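Local structure of uncharacterized protein (Staphylococcus aureus subsp. aureus Mu50, 4QPV) at residues R218-T224 with D257-Q263; L262-N266 with K279-E283. The protein is of unknown function but belongs to the DUF1672 family, whose unusual fold repeats a unit of a kinked helix and three beta strands. One frame throughout, in Å; residues are numbered along the deposited sequence. Where two conformers were deposited one is given.

Interaction 1 of 2, residues R218-T224 with D257-Q263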
loop_
_atom_site.group_PDB
_atom_site.type_symbol
_atom_site.label_atom_id
_atom_site.label_comp_id
_atom_site.label_asym_id
_atom_site.label_seq_id
_atom_site.Cartn_x
_atom_site.Cartn_y
_atom_site.Cartn_z
ATOM N N ARG A 218 -11.354 -4.479 -12.578
ATOM C CA ARG A 218 -10.039 -3.861 -12.751
ATOM C C ARG A 218 -9.500 -3.404 -11.400
ATOM O O ARG A 218 -10.293 -2.997 -10.536
ATOM C CB ARG A 218 -10.100 -2.649 -13.710
ATOM C CG ARG A 218 -10.992 -2.828 -14.947
ATOM C CD ARG A 218 -10.338 -3.631 -16.048
ATOM N NE ARG A 218 -11.211 -3.747 -17.220
ATOM C CZ ARG A 218 -11.124 -2.981 -18.303
ATOM N NH1 ARG A 218 -10.195 -2.040 -18.386
ATOM N NH2 ARG A 218 -11.960 -3.159 -19.318
ATOM N N PRO A 219 -8.164 -3.430 -11.200
ATOM C CA PRO A 219 -7.600 -2.863 -9.963
ATOM C C PRO A 219 -8.004 -1.393 -9.792
ATOM O O PRO A 219 -8.306 -0.700 -10.770
ATOM C CB PRO A 219 -6.085 -2.981 -10.163
ATOM C CG PRO A 219 -5.899 -3.974 -11.250
ATOM C CD PRO A 219 -7.100 -3.866 -12.127
ATOM N N TYR A 220 -8.030 -0.933 -8.541
ATOM C CA TYR A 220 -8.394 0.435 -8.206
ATOM C C TYR A 220 -7.171 1.233 -7.798
ATOM O O TYR A 220 -6.393 0.780 -6.951
ATOM C CB TYR A 220 -9.411 0.451 -7.047
ATOM C CG TYR A 220 -10.802 0.001 -7.425
ATOM C CD1 TYR A 220 -11.124 -1.353 -7.503
ATOM C CD2 TYR A 220 -11.820 0.924 -7.637
ATOM C CE1 TYR A 220 -12.406 -1.774 -7.865
ATOM C CE2 TYR A 220 -13.108 0.517 -7.987
ATOM C CZ TYR A 220 -13.399 -0.833 -8.097
ATOM O OH TYR A 220 -14.681 -1.221 -8.422
ATOM N N VAL A 221 -7.026 2.428 -8.379
ATOM C CA VAL A 221 -6.015 3.418 -8.005
ATOM C C VAL A 221 -6.754 4.539 -7.250
ATOM O O VAL A 221 -7.680 5.112 -7.803
ATOM C CB VAL A 221 -5.229 3.982 -9.213
ATOM C CG1 VAL A 221 -4.304 5.120 -8.779
ATOM C CG2 VAL A 221 -4.446 2.890 -9.929
ATOM N N VAL A 222 -6.373 4.824 -5.995
ATOM C CA VAL A 222 -7.003 5.896 -5.207
ATOM C C VAL A 222 -5.905 6.864 -4.746
ATOM O O VAL A 222 -4.966 6.429 -4.087
ATOM C CB VAL A 222 -7.844 5.352 -3.996
ATOM C CG1 VAL A 222 -8.534 6.494 -3.256
ATOM C CG2 VAL A 222 -8.887 4.316 -4.445
ATOM N N THR A 223 -6.024 8.155 -5.068
ATOM C CA THR A 223 -5.016 9.130 -4.628
ATOM C C THR A 223 -5.173 9.446 -3.121
ATOM O O THR A 223 -6.250 9.243 -2.543
ATOM C CB THR A 223 -4.995 10.423 -5.476
ATOM O OG1 THR A 223 -6.152 11.233 -5.187
ATOM C CG2 THR A 223 -4.802 10.161 -6.991
ATOM N N THR A 224 -4.081 9.928 -2.506
ATOM C CA THR A 224 -4.009 10.311 -1.083
ATOM C C THR A 224 -3.362 11.681 -1.081
ATOM O O THR A 224 -2.156 11.815 -0.855
ATOM C CB THR A 224 -3.223 9.262 -0.243
ATOM O OG1 THR A 224 -1.883 9.155 -0.748
ATOM C CG2 THR A 224 -3.910 7.878 -0.216
ATOM N N ASP A 257 -7.174 2.000 -18.511
ATOM C CA ASP A 257 -7.715 0.647 -18.338
ATOM C C ASP A 257 -7.892 0.243 -16.849
ATOM O O ASP A 257 -8.362 -0.864 -16.585
ATOM C CB ASP A 257 -6.835 -0.393 -19.073
ATOM C CG ASP A 257 -5.374 -0.444 -18.638
ATOM O OD1 ASP A 257 -4.997 0.303 -17.697
ATOM O OD2 ASP A 257 -4.606 -1.224 -19.239
ATOM N N LEU A 258 -7.516 1.118 -15.881
ATOM C CA LEU A 258 -7.738 0.812 -14.465
ATOM C C LEU A 258 -8.862 1.684 -13.917
ATOM O O LEU A 258 -9.287 2.624 -14.587
ATOM C CB LEU A 258 -6.445 1.013 -13.611
ATOM C CG LEU A 258 -5.215 0.187 -14.008
ATOM C CD1 LEU A 258 -4.059 0.423 -13.032
ATOM C CD2 LEU A 258 -5.532 -1.307 -14.090
ATOM N N ASN A 259 -9.344 1.381 -12.699
ATOM C CA ASN A 259 -10.296 2.263 -12.009
ATOM C C ASN A 259 -9.435 3.296 -11.300
ATOM O O ASN A 259 -8.510 2.914 -10.576
ATOM C CB ASN A 259 -11.196 1.498 -11.052
ATOM C CG ASN A 259 -12.116 0.556 -11.765
ATOM O OD1 ASN A 259 -12.830 0.954 -12.682
ATOM N ND2 ASN A 259 -12.069 -0.723 -11.407
ATOM N N VAL A 260 -9.612 4.585 -11.632
ATOM C CA VAL A 260 -8.777 5.642 -11.055
ATOM C C VAL A 260 -9.695 6.692 -10.430
ATOM O O VAL A 260 -10.603 7.191 -11.083
ATOM C CB VAL A 260 -7.769 6.252 -12.077
ATOM C CG1 VAL A 260 -6.930 7.373 -11.439
ATOM C CG2 VAL A 260 -6.849 5.167 -12.661
ATOM N N SER A 261 -9.417 7.034 -9.169
ATOM C CA SER A 261 -10.218 7.972 -8.382
ATOM C C SER A 261 -9.321 9.009 -7.702
ATOM O O SER A 261 -8.301 8.675 -7.088
ATOM C CB SER A 261 -11.025 7.183 -7.342
ATOM O OG SER A 261 -11.736 8.000 -6.429
ATOM N N LEU A 262 -9.740 10.265 -7.776
ATOM C CA LEU A 262 -9.026 11.368 -7.175
ATOM C C LEU A 262 -9.627 11.677 -5.804
ATOM O O LEU A 262 -10.834 11.911 -5.697
ATOM C CB LEU A 262 -9.201 12.555 -8.151
ATOM C CG LEU A 262 -8.228 13.711 -8.186
ATOM C CD1 LEU A 262 -6.760 13.251 -8.390
ATOM C CD2 LEU A 262 -8.633 14.685 -9.288
ATOM N N GLN A 263 -8.796 11.641 -4.747
ATOM C CA GLN A 263 -9.183 12.030 -3.395
ATOM C C GLN A 263 -8.222 13.079 -2.885
ATOM O O GLN A 263 -7.011 12.973 -3.103
ATOM C CB GLN A 263 -9.250 10.865 -2.395
ATOM C CG GLN A 263 -10.414 9.894 -2.630
ATOM C CD GLN A 263 -10.572 8.904 -1.485
ATOM O OE1 GLN A 263 -9.744 8.802 -0.588
ATOM N NE2 GLN A 263 -11.626 8.124 -1.504
HETATM O O HOH W 1 -13.927 -2.904 -12.461
#

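Interaction 2 of 2, residues L262-N266 with K279-E283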
loop_
_atom_site.group_PDB
_atom_site.type_symbol
_atom_site.label_atom_id
_atom_site.label_comp_id
_atom_site.label_asym_id
_atom_site.label_seq_id
_atom_site.Cartn_x
_atom_site.Cartn_y
_atom_site.Cartn_z
ATOM N N LEU A 262 -9.740 10.265 -7.776
ATOM C CA LEU A 262 -9.026 11.368 -7.175
ATOM C C LEU A 262 -9.627 11.677 -5.804
ATOM O O LEU A 262 -10.834 11.911 -5.697
ATOM C CB LEU A 262 -9.201 12.555 -8.151
ATOM C CG LEU A 262 -8.228 13.711 -8.186
ATOM C CD1 LEU A 262 -6.760 13.251 -8.390
ATOM C CD2 LEU A 262 -8.633 14.685 -9.288
ATOM N N GLN A 263 -8.796 11.641 -4.747
ATOM C CA GLN A 263 -9.183 12.030 -3.395
ATOM C C GLN A 263 -8.222 13.079 -2.885
ATOM O O GLN A 263 -7.011 12.973 -3.103
ATOM C CB GLN A 263 -9.250 10.865 -2.395
ATOM C CG GLN A 263 -10.414 9.894 -2.630
ATOM C CD GLN A 263 -10.572 8.904 -1.485
ATOM O OE1 GLN A 263 -9.744 8.802 -0.588
ATOM N NE2 GLN A 263 -11.626 8.124 -1.504
ATOM N N ILE A 264 -8.772 14.084 -2.190
ATOM C CA ILE A 264 -8.024 15.162 -1.549
ATOM C C ILE A 264 -8.675 15.458 -0.195
ATOM O O ILE A 264 -9.895 15.378 -0.056
ATOM C CB ILE A 264 -7.867 16.448 -2.428
ATOM C CG1 ILE A 264 -6.730 17.368 -1.854
ATOM C CG2 ILE A 264 -9.222 17.193 -2.588
ATOM C CD1 ILE A 264 -6.196 18.515 -2.755
ATOM N N SER A 265 -7.849 15.797 0.787
ATOM C CA SER A 265 -8.301 16.153 2.134
ATOM C C SER A 265 -7.553 17.401 2.634
ATOM O O SER A 265 -6.759 17.985 1.891
ATOM C CB SER A 265 -8.082 14.977 3.080
ATOM O OG SER A 265 -6.692 14.673 3.181
ATOM N N ASN A 266 -7.716 17.751 3.921
ATOM C CA ASN A 266 -6.981 18.895 4.474
ATOM C C ASN A 266 -5.483 18.504 4.667
ATOM O O ASN A 266 -5.086 17.363 4.369
ATOM C CB ASN A 266 -7.652 19.427 5.758
ATOM C CG ASN A 266 -7.547 18.542 6.979
ATOM O OD1 ASN A 266 -6.705 17.638 7.071
ATOM N ND2 ASN A 266 -8.372 18.825 7.977
ATOM N N LYS A 279 -10.204 10.182 7.032
ATOM C CA LYS A 279 -10.254 11.633 6.830
ATOM C C LYS A 279 -11.466 12.059 6.009
ATOM O O LYS A 279 -12.042 11.241 5.280
ATOM C CB LYS A 279 -8.974 12.119 6.138
ATOM C CG LYS A 279 -7.722 12.003 7.008
ATOM C CD LYS A 279 -6.564 12.799 6.416
ATOM C CE LYS A 279 -6.820 14.288 6.529
ATOM N NZ LYS A 279 -5.847 15.071 5.737
ATOM N N GLU A 280 -11.830 13.347 6.120
ATOM C CA GLU A 280 -12.906 13.941 5.331
ATOM C C GLU A 280 -12.314 14.250 3.970
ATOM O O GLU A 280 -11.314 14.976 3.880
ATOM C CB GLU A 280 -13.490 15.194 6.012
ATOM C CG GLU A 280 -14.621 15.829 5.213
ATOM C CD GLU A 280 -15.098 17.175 5.717
ATOM O OE1 GLU A 280 -14.439 18.193 5.408
ATOM O OE2 GLU A 280 -16.155 17.215 6.386
ATOM N N VAL A 281 -12.859 13.656 2.922
ATOM C CA VAL A 281 -12.271 13.871 1.592
ATOM C C VAL A 281 -13.276 14.298 0.564
ATOM O O VAL A 281 -14.466 14.026 0.694
ATOM C CB VAL A 281 -11.556 12.560 1.073
ATOM C CG1 VAL A 281 -10.372 12.161 1.955
ATOM C CG2 VAL A 281 -12.539 11.398 0.919
ATOM N N ILE A 282 -12.758 14.894 -0.498
ATOM C CA ILE A 282 -13.422 15.131 -1.765
ATOM C C ILE A 282 -13.067 13.923 -2.598
ATOM O O ILE A 282 -11.884 13.553 -2.621
ATOM C CB ILE A 282 -12.938 16.432 -2.470
ATOM C CG1 ILE A 282 -13.387 17.687 -1.751
ATOM C CG2 ILE A 282 -13.363 16.447 -3.960
ATOM C CD1 ILE A 282 -12.632 18.909 -2.230
ATOM N N GLU A 283 -14.034 13.327 -3.305
ATOM C CA GLU A 283 -13.734 12.215 -4.204
ATOM C C GLU A 283 -14.280 12.541 -5.586
ATOM O O GLU A 283 -15.451 12.912 -5.705
ATOM C CB GLU A 283 -14.296 10.899 -3.675
ATOM C CG GLU A 283 -13.743 9.671 -4.380
ATOM C CD GLU A 283 -14.205 8.346 -3.800
ATOM O OE1 GLU A 283 -14.448 8.272 -2.572
ATOM O OE2 GLU A 283 -14.312 7.372 -4.581
HETATM O O HOH W 2 -10.079 16.852 5.453
#

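Interaction 1 of 2, residues R218-T224 with D257-Q263
Two acceptors grip the amide nitrogen ND2 of Asn-259: Arg-218 O, through a weak, bent bond of 3.0 Å, and a water that also accepts from the backbone N-H of Arg-218. The ring of Tyr-220 lies beneath this nitrogen, with the amide turned 35° to the ring plane. Asn-259 CB adds a CH-pi contact, 3.9 Å from the Tyr-220 ring centroid. Both polar ends make further hydrogen bonds, Asn-259 OD1 with His-289 N and Tyr-220 OH with Glu-290 OE2. Nearby, Arg-218 bends at chi2 (-79°), which lets NH1 donate a hydrogen bond of 2.8 Å to Asp-257 O, which lies close to the guanidinium plane.

From this end the parallel ladder runs on, with Val-221 N and O bonded to Asn-259 O and Ser-261 N. At Thr-223 the pattern changes: Gln-263 N donates to the hydroxyl Thr-223 OG1 (2.7 Å), while the buried carbonyl Thr-223 O has no partner in the model. The threonine side chain thus takes over a main-chain role where the regular pairing is interrupted, before it resumes further along both strands.

The pair belongs to a beta-alpha-beta unit whose helix 234-249 packs on Leu-262; helix 135-147 meets Val-221 and Leu-258, and strand 175-178 lines the far edge of 220-227.

Interaction 2 of 2, residues L262-N266 with K279-E283
Gln-263 rises from its strand past Ile-282, Glu-283 and Val-281, and back to Glu-283 at its tip. Gln-263 CB stands 3.8 Å from the carbonyl oxygen Ile-282 O. CG, set beside the backbone N by a chi1 of -70°, packs alongside Glu-283 CG at 3.8 Å. Further out, CD and OE1 pass across the methyl Val-281 CG2, the former at 4.0 Å. At the tip NE2 makes a weak hydrogen bond of 3.0 Å to Glu-283 OE1; the two side chains run side by side in the same direction, yet amide and carboxylate are turned 56° apart.

Beneath this polar pair the backbones form an antiparallel ladder at one flank of the protein's mixed sheet. Gln-263 and Glu-283 are a non-hydrogen-bonded pair, whereas Ile-264 and Ile-282 are a hydrogen-bonded one, with Ile-282 N 2.9 Å from Ile-264 O. On the face carrying these isoleucines, Ile-264 CG2 rests against Ile-282 CB, and both side chains meet helix 234-249.

Where the strands part, Lys-279 NZ, in the conformer given, donates hydrogen bonds to Ser-265 OG (2.7 Å), Asn-266 OD1 and Tyr-268 O, a grip that is less certain because a second conformer was deposited. Asn-266 OD1 also accepts from Tyr-268 N. A water joins Asn-266 N to Glu-280 O.

How the interactions relate
Strand 259-265 serves both contacts: interaction 1 pairs it in parallel with 220-227, and interaction 2 pairs it antiparallel with 282-285, so the one parallel pairing of the sheet lies between strands that each also have antiparallel neighbours. The centres lie 13 Å apart, and Leu-262 and Gln-263 belong to both. Along the chain, strand 220-227 leads through helix 234-249 to the shared strand; the excursion that follows includes strand 268-270, which pairs with 21-23, before 282-285 returns. A probable, weak hydrogen bond from Ser-261 OG to Glu-283 OE2, 3.2 Å long, links the contacts directly. Helix 234-249 packs on strands 259-265 and 282-285, while hydrogen bonding joins all three strands in one sheet.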